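Local structure of D-3-phosphoglycerate dehydrogenase-related protein (Vibrio cholerae, 4S1V) at the interface of chains A and B and the interface of chains A and C. The protein catalyses the oxidoreduction of phosphoglycerate as an NAD-binding, Rossmann-fold member of the D-isomer-specific 2-hydroxyacid dehydrogenases. Residues are numbered along the deposited sequence; one frame, centred on the assembly and turned at random. Chains: chain A/B/C, D-3-phosphoglycerate dehydrogenase-related protein.

Contact 1: the interface of chains A and B. Residues chain A 28-32; chain B 222, 249-250, 253.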
# COMPACT_ATOMS: atom_id res chain seq x y z
N VAL A 28 20.92 -10.31 -15.61
CA VAL A 28 20.20 -10.72 -14.40
C VAL A 28 18.70 -10.44 -14.47
O VAL A 28 18.28 -9.31 -14.78
CB VAL A 28 20.79 -10.03 -13.13
CG1 VAL A 28 20.15 -10.57 -11.85
CG2 VAL A 28 22.30 -10.20 -13.09
N THR A 29 17.90 -11.46 -14.19
CA THR A 29 16.47 -11.29 -14.00
C THR A 29 16.12 -11.66 -12.56
O THR A 29 16.49 -12.73 -12.07
CB THR A 29 15.66 -12.14 -15.00
OG1 THR A 29 15.99 -11.73 -16.33
CG2 THR A 29 14.16 -11.95 -14.78
N VAL A 30 15.43 -10.75 -11.86
CA VAL A 30 14.97 -11.03 -10.50
C VAL A 30 13.47 -11.29 -10.55
O VAL A 30 12.72 -10.43 -11.04
CB VAL A 30 15.23 -9.84 -9.54
CG1 VAL A 30 14.64 -10.14 -8.17
CG2 VAL A 30 16.71 -9.52 -9.44
N PHE A 31 13.05 -12.46 -10.07
CA PHE A 31 11.64 -12.79 -9.96
C PHE A 31 11.10 -12.48 -8.57
O PHE A 31 11.82 -12.60 -7.58
CB PHE A 31 11.38 -14.25 -10.35
CG PHE A 31 11.66 -14.55 -11.80
CD1 PHE A 31 10.85 -14.03 -12.81
CD2 PHE A 31 12.74 -15.35 -12.16
CE1 PHE A 31 11.11 -14.30 -14.14
CE2 PHE A 31 13.01 -15.62 -13.49
CZ PHE A 31 12.19 -15.10 -14.48
N ASN A 32 9.85 -12.05 -8.50
CA ASN A 32 9.28 -11.59 -7.24
C ASN A 32 7.94 -12.21 -6.85
O ASN A 32 7.29 -11.75 -5.91
CB ASN A 32 9.17 -10.06 -7.24
CG ASN A 32 8.18 -9.55 -8.26
OD1 ASN A 32 7.39 -10.31 -8.83
ND2 ASN A 32 8.24 -8.26 -8.52
N LYS B 222 15.69 -7.19 -25.93
CA LYS B 222 15.97 -6.64 -24.60
C LYS B 222 16.84 -5.39 -24.70
O LYS B 222 16.64 -4.42 -23.96
CB LYS B 222 16.64 -7.69 -23.69
CG LYS B 222 16.83 -7.23 -22.26
CD LYS B 222 17.49 -8.30 -21.40
CE LYS B 222 17.25 -8.03 -19.92
NZ LYS B 222 17.68 -9.19 -19.10
N TYR B 249 9.50 -8.18 -18.83
CA TYR B 249 9.46 -8.37 -17.38
C TYR B 249 10.80 -8.04 -16.74
O TYR B 249 10.87 -7.29 -15.77
CB TYR B 249 9.02 -9.78 -16.95
CG TYR B 249 9.24 -9.95 -15.46
CD1 TYR B 249 8.33 -9.40 -14.55
CD2 TYR B 249 10.39 -10.55 -14.96
CE1 TYR B 249 8.54 -9.50 -13.19
CE2 TYR B 249 10.62 -10.64 -13.59
CZ TYR B 249 9.69 -10.11 -12.71
OH TYR B 249 9.88 -10.19 -11.36
N SER B 250 11.87 -8.61 -17.28
CA SER B 250 13.21 -8.42 -16.72
C SER B 250 13.54 -6.93 -16.60
O SER B 250 14.05 -6.49 -15.57
CB SER B 250 14.25 -9.15 -17.57
OG SER B 250 15.54 -9.05 -16.98
N GLN B 253 11.05 -4.88 -14.07
CA GLN B 253 11.39 -5.22 -12.69
C GLN B 253 12.64 -4.46 -12.25
O GLN B 253 12.69 -3.94 -11.14
CB GLN B 253 11.57 -6.74 -12.52
CG GLN B 253 12.71 -7.15 -11.59
CD GLN B 253 12.34 -7.03 -10.13
OE1 GLN B 253 13.19 -6.77 -9.27
NE2 GLN B 253 11.06 -7.21 -9.84
O HOH W 1 14.91 -8.21 -13.44
O HOH W 2 8.03 -12.33 -10.87
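B:Tyr249 and B:Ser250 bring their side chains up against the strand end A:Val28 to A:Val30, and direct hydrogen bonds join the chains at the tyrosine and serine hydroxyls. The phenol hydroxyl OH of B:Tyr249 donates to the backbone O of A:Val30 over 2.9 Å, meeting one lone pair of the carbonyl in plane, at 135° from the C=O bond. The second bond is hydroxyl to hydroxyl: OG1 of A:Thr29 lies 2.8 Å from OG of B:Ser250, and which of them donates is not settled. NZ of B:Lys222 donates to the same OG over 3.0 Å; the lysine N-H thus occupies an acceptor side of OG, and the serine may be the donor to A:Thr29 OG1. The lysine chain is extended beyond CG, which carries its amine NZ to the serine from a neighbouring helix.

Water extends the polar contact. Water 2 is shared by the backbone N and the amide OD1 of A:Asn32 and by OH of B:Tyr249, 2.9 Å away, while water 1 links the N of A:Val30 to the O of B:Ser250.

Packing combines one aromatic pair with aliphatic contacts. A:Phe31 and B:Tyr249 pass at an oblique angle, with CD1 of the phenylalanine 3.5 Å from CE2 of the tyrosine. The methyl CG2 of A:Thr29, anti to the backbone N, lies over the rim of one face of the phenylalanine ring and at the edge of the tyrosine ring. B:Gln253, its chain bent at chi2 (78°), lays its amide CD 4.1 Å from CB of A:Val30.

In the fold, strand 27-30 of chain A and the loop residues that follow it meet helix 247-254 of chain B, with B:Lys222 added from the start of helix 222-226.

Contact 2: the interface of chains A and C. Residues chain A 265, 269-271, 278, 287; chain C 128, 131-133.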
# COMPACT_ATOMS: atom_id res chain seq x y z
N TYR A 265 4.34 -20.98 8.15
CA TYR A 265 3.04 -21.59 7.86
C TYR A 265 3.21 -22.87 7.03
O TYR A 265 4.27 -23.10 6.46
CB TYR A 265 2.14 -20.58 7.12
CG TYR A 265 2.15 -19.22 7.77
CD1 TYR A 265 3.19 -18.31 7.52
CD2 TYR A 265 1.15 -18.85 8.67
CE1 TYR A 265 3.23 -17.08 8.15
CE2 TYR A 265 1.17 -17.61 9.28
CZ TYR A 265 2.22 -16.73 9.02
OH TYR A 265 2.23 -15.51 9.63
N PRO A 269 3.71 -18.44 0.08
CA PRO A 269 3.01 -17.39 0.82
C PRO A 269 1.71 -17.86 1.45
O PRO A 269 0.94 -18.59 0.82
CB PRO A 269 2.70 -16.36 -0.27
CG PRO A 269 3.86 -16.48 -1.19
CD PRO A 269 4.24 -17.93 -1.20
N ALA A 270 1.50 -17.45 2.70
CA ALA A 270 0.24 -17.65 3.39
C ALA A 270 -0.53 -16.36 3.26
O ALA A 270 -0.03 -15.30 3.62
CB ALA A 270 0.50 -17.97 4.86
N LEU A 271 -1.74 -16.45 2.73
CA LEU A 271 -2.57 -15.27 2.51
C LEU A 271 -3.94 -15.51 3.15
O LEU A 271 -4.29 -16.66 3.41
CB LEU A 271 -2.69 -14.98 1.01
CG LEU A 271 -1.36 -14.70 0.27
CD1 LEU A 271 -1.58 -14.61 -1.23
CD2 LEU A 271 -0.67 -13.44 0.78
N LEU A 278 -4.96 -16.29 9.78
CA LEU A 278 -5.02 -14.85 9.52
C LEU A 278 -6.36 -14.22 9.86
O LEU A 278 -6.49 -12.99 9.87
CB LEU A 278 -4.63 -14.56 8.07
CG LEU A 278 -3.13 -14.68 7.82
CD1 LEU A 278 -2.84 -14.89 6.35
CD2 LEU A 278 -2.41 -13.44 8.34
N PRO A 287 5.09 -12.37 8.02
CA PRO A 287 5.32 -13.01 6.71
C PRO A 287 6.72 -13.60 6.53
O PRO A 287 7.51 -13.13 5.69
CB PRO A 287 5.07 -11.88 5.71
CG PRO A 287 5.39 -10.63 6.47
CD PRO A 287 5.09 -10.90 7.91
N LEU C 128 0.18 -8.10 5.22
CA LEU C 128 -0.15 -9.52 5.19
C LEU C 128 -1.67 -9.75 5.25
O LEU C 128 -2.21 -10.52 4.45
CB LEU C 128 0.57 -10.29 6.31
CG LEU C 128 0.32 -11.79 6.45
CD1 LEU C 128 0.63 -12.55 5.16
CD2 LEU C 128 1.12 -12.38 7.60
N GLY C 131 -3.48 -9.15 2.18
CA GLY C 131 -3.24 -10.12 1.10
C GLY C 131 -1.92 -9.99 0.36
O GLY C 131 -1.73 -10.59 -0.70
N HIS C 132 -0.98 -9.23 0.93
CA HIS C 132 0.31 -9.01 0.29
C HIS C 132 1.41 -9.62 1.12
O HIS C 132 1.66 -9.19 2.26
CB HIS C 132 0.57 -7.52 0.09
CG HIS C 132 -0.59 -6.77 -0.53
ND1 HIS C 132 -0.93 -6.90 -1.83
CD2 HIS C 132 -1.49 -5.86 0.02
CE1 HIS C 132 -1.99 -6.11 -2.09
NE2 HIS C 132 -2.34 -5.48 -0.96
N TRP C 133 2.06 -10.63 0.56
CA TRP C 133 3.11 -11.37 1.27
C TRP C 133 4.38 -10.59 1.31
O TRP C 133 4.96 -10.26 0.27
CB TRP C 133 3.33 -12.73 0.62
CG TRP C 133 4.38 -13.59 1.29
CD1 TRP C 133 5.68 -13.85 0.85
CD2 TRP C 133 4.24 -14.36 2.54
NE1 TRP C 133 6.33 -14.70 1.71
CE2 TRP C 133 5.53 -15.04 2.75
CE3 TRP C 133 3.23 -14.55 3.47
CZ2 TRP C 133 5.76 -15.87 3.85
CZ3 TRP C 133 3.48 -15.38 4.58
CH2 TRP C 133 4.71 -16.02 4.76
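C:Trp133 is clasped between two prolines of chain A and hides 58 Å² in doing so. A:Pro269, which follows a cis peptide bond, covers one face of the indole: its CA stands 3.9 Å from the centroid of the six-membered ring, and its CB sits over the five-membered ring, both as CH-pi contacts. A:Pro287 closes the opposite face, its CA 3.8 Å from the six-membered centroid. CG of the tryptophan is anti to the backbone N (chi1 -179°), which extends the indole away from its own backbone and into this slot. A:Tyr265 meets the indole at its edge, with CE1 in the plane of the indole and 3.8 Å from CH2. The tyrosine ring is backed in turn by the methyl of A:Ala270, which packs on the rim of one of its faces.

A:Leu271, with 46 Å² hidden, packs at the CB end of the tryptophan, on the A:Pro269 side. Its CD2 methyl rests on the backbone of C:Gly131, and it also reaches CB of C:Trp133 at 4.1 Å.

C:Leu128, near the end of helix 121-129, packs beside the clasp. It crosses A:Leu278 at about a right angle, and CD2 of A:Leu278 lies 3.7 Å from its CG; its own CD2 meets the hydroxyl end of A:Tyr265 tip to tip.

The patch is nonpolar in its contacts: polar atoms of the two chains do not pair here, so shape and burial of hydrocarbon surface carry it. The backbone O of A:Ala270 points among carbon groups, 3.3 Å from CE3 of the C:Trp133 indole.

Contact 1 and contact 2 are centred about 23 Å apart and share no residue, yet chain A takes part in both, so it bridges chains B and C within the deposited tetramer. It does so with different elements: strand 27-30 in contact 1, loop segments and 3-10 helix 276-279 in contact 2. Contact 2 belongs to a two-fold interface, so its twin recurs with A and C exchanged; the interface holding contact 1 is not an exact two-fold. Dimer formation through the NAD-binding domain is usual in this family, which makes the A–C pairing the likelier biological unit, while the A–B contact may arise from higher assembly or crystal packing.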